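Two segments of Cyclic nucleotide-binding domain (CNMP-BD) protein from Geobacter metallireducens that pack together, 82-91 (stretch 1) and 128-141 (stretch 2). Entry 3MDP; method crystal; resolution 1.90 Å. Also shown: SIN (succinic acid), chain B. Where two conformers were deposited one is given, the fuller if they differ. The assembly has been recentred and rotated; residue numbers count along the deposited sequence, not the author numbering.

Stretch 1 82-91: AIFGVSSLIK
Stretch 2 (128-141) VLMNNVAAAVLARL

Contact between residues 82-91 and residues 128-141, largely helical, in a helix that begins earlier in the chain, of a cyclic nucleotide-binding domain protein; the two segments of one chain bury 488 Å² between them. Backbone: Ile-83 and Phe-84 are in a strand (phi/psi -94/154 and -150/168), Gly-85 turns the chain with a positive phi (75/31), and a 3-10 segment follows from Val-86 (-63/-25) through Ser-87 and Ser-88. The turn is held by Gly-85 O, which accepts from Ser-88 N (3.0 Å) and, with Ser-88 chi1 at p, from Ser-88 OG (2.6 Å); Leu-89 N donates to Val-86 O (2.9 Å). Leu-89 has phi/psi -121/6, and Ile-90 (-120/111) is extended. Most of the second stretch is helix, with i to i-4 bonds such as Val-133 N to Leu-129 O (2.9 Å) and Val-137 N to Val-133 O (3.0 Å). The segments run in opposite directions: Ile-83 CA is 7.0 Å from Ala-136 CA, Val-86 CA is 6.6 Å from Val-133 CA, and Leu-89 CA is 7.1 Å from Met-130 CA, so three residues forward on one side match three back on the other, close to one helical turn.

Apolar packing: Val-133 (chi1 t) points toward the first stretch and meets four of its residues. Its CG2 lies 3.4 Å from Leu-89 CD1 and 4.5 Å from Ile-83 CD1; its CG1 lies 3.8 Å from Ile-90 CD1 and 4.2 Å from Val-86 CB. Leu-89 (m, t) has the largest covered area, 92 Å², and its CD1 also reaches Leu-129 CB at 4.0 Å. Ile-83 (p, t) starts sideways, but its end comes nearer, and CG1 sits 3.6 Å from Ala-136 CB. Val-86 (m) points toward the helix and sets CG2 3.9 Å from Val-137 CG2 (chi1 t). Ile-90 (m, t) begins sideways and brings its end in. Selenomethionine Met-130 (m, m, m) curls so that SE is 4.1 Å from Leu-89 CB.

Polar contacts: the sole direct hydrogen bond across the stretches runs from Arg-140 NH2 to Ile-83 O (3.2 Å, 163°). Arg-140 is extended (m, t, t, chi4 -178°), carrying its guanidinium from beyond Ala-136 back to the strand. Water 1 reinforces the link, donating to Ile-83 O (2.7 Å) and accepting from Arg-140 NE (2.8 Å). Val-86 CG1 lies 3.9 Å from Arg-140 NH2, oblique to the guanidinium. Met-130 SE makes a close contact with Leu-89 O at 3.2 Å.

Ligand bridge: a succinic acid, probably from the crystallisation liquor, ties the arginine to the turn. Arg-140 NH1 donates to SIN O2 (2.8 Å) and NH2 to SIN O1 (2.8 Å), a two-pronged grip on one carboxylate. Val-86 N also donates to SIN O1 (3.3 Å). Gly-85 N makes a weak bond to SIN O1 (2.8 Å). At the other carboxylate, Ser-87 N donates to SIN O3 (2.8 Å), and Ser-87 OG (chi1 m), on a CB pointing away from the helix, makes a very short bond to SIN O4 (2.4 Å).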

# COMPACT_ATOMS: atom_id res chain seq x y z
N ALA A 82 -9.39 -3.52 10.87
CA ALA A 82 -8.57 -3.53 9.66
C ALA A 82 -9.44 -3.62 8.38
O ALA A 82 -10.53 -4.19 8.39
CB ALA A 82 -7.58 -4.68 9.72
N ILE A 83 -8.92 -3.05 7.30
CA ILE A 83 -9.57 -3.08 6.01
C ILE A 83 -9.10 -4.23 5.13
O ILE A 83 -7.95 -4.73 5.23
CB ILE A 83 -9.45 -1.71 5.24
CG1 ILE A 83 -8.02 -1.39 4.83
CG2 ILE A 83 -10.03 -0.55 6.10
CD1 ILE A 83 -7.94 -0.34 3.71
N PHE A 84 -9.99 -4.63 4.23
CA PHE A 84 -9.67 -5.64 3.21
C PHE A 84 -10.51 -5.37 1.97
O PHE A 84 -11.37 -4.51 1.99
CB PHE A 84 -9.82 -7.09 3.77
CG PHE A 84 -11.23 -7.48 4.17
CD1 PHE A 84 -11.78 -7.05 5.35
CD2 PHE A 84 -11.99 -8.30 3.35
CE1 PHE A 84 -13.11 -7.39 5.71
CE2 PHE A 84 -13.27 -8.69 3.71
CZ PHE A 84 -13.83 -8.24 4.90
N GLY A 85 -10.19 -6.03 0.86
CA GLY A 85 -10.68 -5.58 -0.44
C GLY A 85 -9.96 -4.35 -0.97
O GLY A 85 -10.54 -3.55 -1.71
N VAL A 86 -8.69 -4.20 -0.61
CA VAL A 86 -7.91 -2.99 -0.91
C VAL A 86 -7.73 -2.73 -2.41
O VAL A 86 -7.55 -1.59 -2.83
CB VAL A 86 -6.51 -2.99 -0.21
CG1 VAL A 86 -6.68 -2.92 1.30
CG2 VAL A 86 -5.65 -4.22 -0.63
N SER A 87 -7.78 -3.78 -3.23
CA SER A 87 -7.71 -3.58 -4.70
C SER A 87 -8.88 -2.76 -5.28
O SER A 87 -8.82 -2.35 -6.44
CB SER A 87 -7.55 -4.91 -5.43
OG SER A 87 -6.26 -5.44 -5.21
N SER A 88 -9.92 -2.51 -4.50
CA SER A 88 -10.93 -1.52 -4.90
C SER A 88 -10.31 -0.13 -5.17
O SER A 88 -10.89 0.68 -5.90
CB SER A 88 -12.08 -1.44 -3.88
OG SER A 88 -11.60 -1.31 -2.56
N LEU A 89 -9.13 0.12 -4.61
CA LEU A 89 -8.42 1.38 -4.85
C LEU A 89 -7.01 1.19 -5.47
O LEU A 89 -6.27 2.17 -5.60
CB LEU A 89 -8.27 2.16 -3.54
CG LEU A 89 -9.55 2.76 -2.93
CD1 LEU A 89 -9.26 3.38 -1.56
CD2 LEU A 89 -10.13 3.76 -3.88
N ILE A 90 -6.64 -0.03 -5.84
CA ILE A 90 -5.34 -0.31 -6.43
C ILE A 90 -5.50 -0.91 -7.83
O ILE A 90 -5.95 -2.04 -7.99
CB ILE A 90 -4.45 -1.26 -5.56
CG1 ILE A 90 -4.36 -0.77 -4.09
CG2 ILE A 90 -3.03 -1.37 -6.17
CD1 ILE A 90 -3.80 -1.80 -3.12
N LYS A 91 -5.14 -0.14 -8.85
CA LYS A 91 -5.08 -0.68 -10.21
C LYS A 91 -4.40 -2.03 -10.26
O LYS A 91 -3.36 -2.23 -9.62
CB LYS A 91 -4.30 0.25 -11.12
CG LYS A 91 -5.03 1.48 -11.45
CD LYS A 91 -4.29 2.27 -12.51
CE LYS A 91 -5.04 3.55 -12.84
NZ LYS A 91 -4.46 4.23 -14.05
N VAL A 128 -5.67 11.06 0.30
CA VAL A 128 -5.76 10.50 1.65
C VAL A 128 -6.13 9.03 1.58
O VAL A 128 -5.57 8.24 2.33
CB VAL A 128 -6.75 11.25 2.57
CG1 VAL A 128 -8.17 11.22 2.00
CG2 VAL A 128 -6.74 10.65 3.96
N LEU A 129 -7.08 8.68 0.71
CA LEU A 129 -7.49 7.30 0.54
C LEU A 129 -6.32 6.42 0.10
O LEU A 129 -6.15 5.32 0.63
CB LEU A 129 -8.63 7.18 -0.45
CG LEU A 129 -9.98 7.77 0.01
CD1 LEU A 129 -10.99 7.63 -1.13
CD2 LEU A 129 -10.51 7.12 1.27
N MSE A 130 -5.53 6.88 -0.85
CA MSE A 130 -4.39 6.07 -1.33
C MSE A 130 -3.32 5.94 -0.27
O MSE A 130 -2.76 4.86 -0.09
CB MSE A 130 -3.75 6.67 -2.58
CG MSE A 130 -4.61 6.64 -3.79
SE MSE A 130 -5.26 4.85 -4.21
CE MSE A 130 -3.71 3.84 -4.22
N ASN A 131 -3.01 7.04 0.41
CA ASN A 131 -2.08 6.98 1.56
C ASN A 131 -2.52 5.94 2.57
O ASN A 131 -1.76 5.07 3.00
CB ASN A 131 -1.97 8.35 2.25
CG ASN A 131 -0.93 8.35 3.33
OD1 ASN A 131 -1.22 8.11 4.50
ND2 ASN A 131 0.28 8.55 2.94
N ASN A 132 -3.79 6.03 2.95
CA ASN A 132 -4.35 5.15 3.97
C ASN A 132 -4.44 3.69 3.56
O ASN A 132 -4.24 2.79 4.40
CB ASN A 132 -5.68 5.74 4.48
CG ASN A 132 -5.45 7.06 5.25
OD1 ASN A 132 -4.33 7.61 5.30
ND2 ASN A 132 -6.51 7.58 5.84
N VAL A 133 -4.73 3.44 2.28
CA VAL A 133 -4.69 2.08 1.75
C VAL A 133 -3.26 1.54 1.87
O VAL A 133 -3.05 0.46 2.44
CB VAL A 133 -5.15 2.04 0.30
CG1 VAL A 133 -4.62 0.78 -0.40
CG2 VAL A 133 -6.67 2.14 0.22
N ALA A 134 -2.29 2.31 1.37
CA ALA A 134 -0.87 1.94 1.46
C ALA A 134 -0.44 1.65 2.92
O ALA A 134 0.17 0.61 3.22
CB ALA A 134 0.03 3.02 0.83
N ALA A 135 -0.81 2.54 3.84
CA ALA A 135 -0.52 2.30 5.26
C ALA A 135 -1.16 1.02 5.79
O ALA A 135 -0.55 0.29 6.58
CB ALA A 135 -0.94 3.52 6.13
N ALA A 136 -2.41 0.77 5.39
CA ALA A 136 -3.14 -0.42 5.82
C ALA A 136 -2.44 -1.71 5.37
O ALA A 136 -2.30 -2.66 6.17
CB ALA A 136 -4.56 -0.39 5.27
N VAL A 137 -2.01 -1.75 4.12
CA VAL A 137 -1.36 -2.95 3.60
C VAL A 137 0.03 -3.11 4.19
O VAL A 137 0.48 -4.24 4.48
CB VAL A 137 -1.33 -2.97 2.05
CG1 VAL A 137 -0.75 -4.28 1.56
CG2 VAL A 137 -2.73 -2.80 1.48
N LEU A 138 0.72 -1.99 4.42
CA LEU A 138 2.02 -2.03 5.10
C LEU A 138 1.89 -2.63 6.50
O LEU A 138 2.72 -3.42 6.92
CB LEU A 138 2.62 -0.62 5.20
CG LEU A 138 3.99 -0.48 5.86
CD1 LEU A 138 5.12 -1.27 5.12
CD2 LEU A 138 4.33 0.99 5.96
N ALA A 139 0.83 -2.26 7.20
CA ALA A 139 0.59 -2.70 8.59
C ALA A 139 0.30 -4.19 8.68
O ALA A 139 0.46 -4.77 9.75
CB ALA A 139 -0.59 -1.89 9.20
N ARG A 140 -0.08 -4.83 7.58
CA ARG A 140 -0.31 -6.29 7.58
C ARG A 140 0.92 -7.13 7.92
O ARG A 140 0.79 -8.28 8.35
CB ARG A 140 -0.85 -6.77 6.23
CG ARG A 140 -2.26 -6.32 5.99
CD ARG A 140 -2.72 -6.68 4.61
NE ARG A 140 -4.12 -6.33 4.40
CZ ARG A 140 -4.78 -6.58 3.28
NH1 ARG A 140 -4.19 -7.19 2.24
NH2 ARG A 140 -6.05 -6.25 3.19
N LEU A 141 2.12 -6.58 7.70
CA LEU A 141 3.35 -7.30 8.04
C LEU A 141 3.94 -6.89 9.41
O LEU A 141 4.97 -7.39 9.84
CB LEU A 141 4.38 -7.17 6.90
CG LEU A 141 4.06 -8.07 5.68
CD1 LEU A 141 5.09 -7.93 4.56
CD2 LEU A 141 3.95 -9.57 6.09
C1 SIN B . -7.06 -7.75 0.14
O1 SIN B . -7.52 -6.86 0.92
O2 SIN B . -5.82 -7.92 0.03
C2 SIN B . -8.01 -8.60 -0.69
C3 SIN B . -7.53 -8.80 -2.11
C4 SIN B . -7.36 -7.49 -2.83
O3 SIN B . -7.98 -6.49 -2.43
O4 SIN B . -6.59 -7.41 -3.86
O HOH W 1 -5.59 -5.18 6.51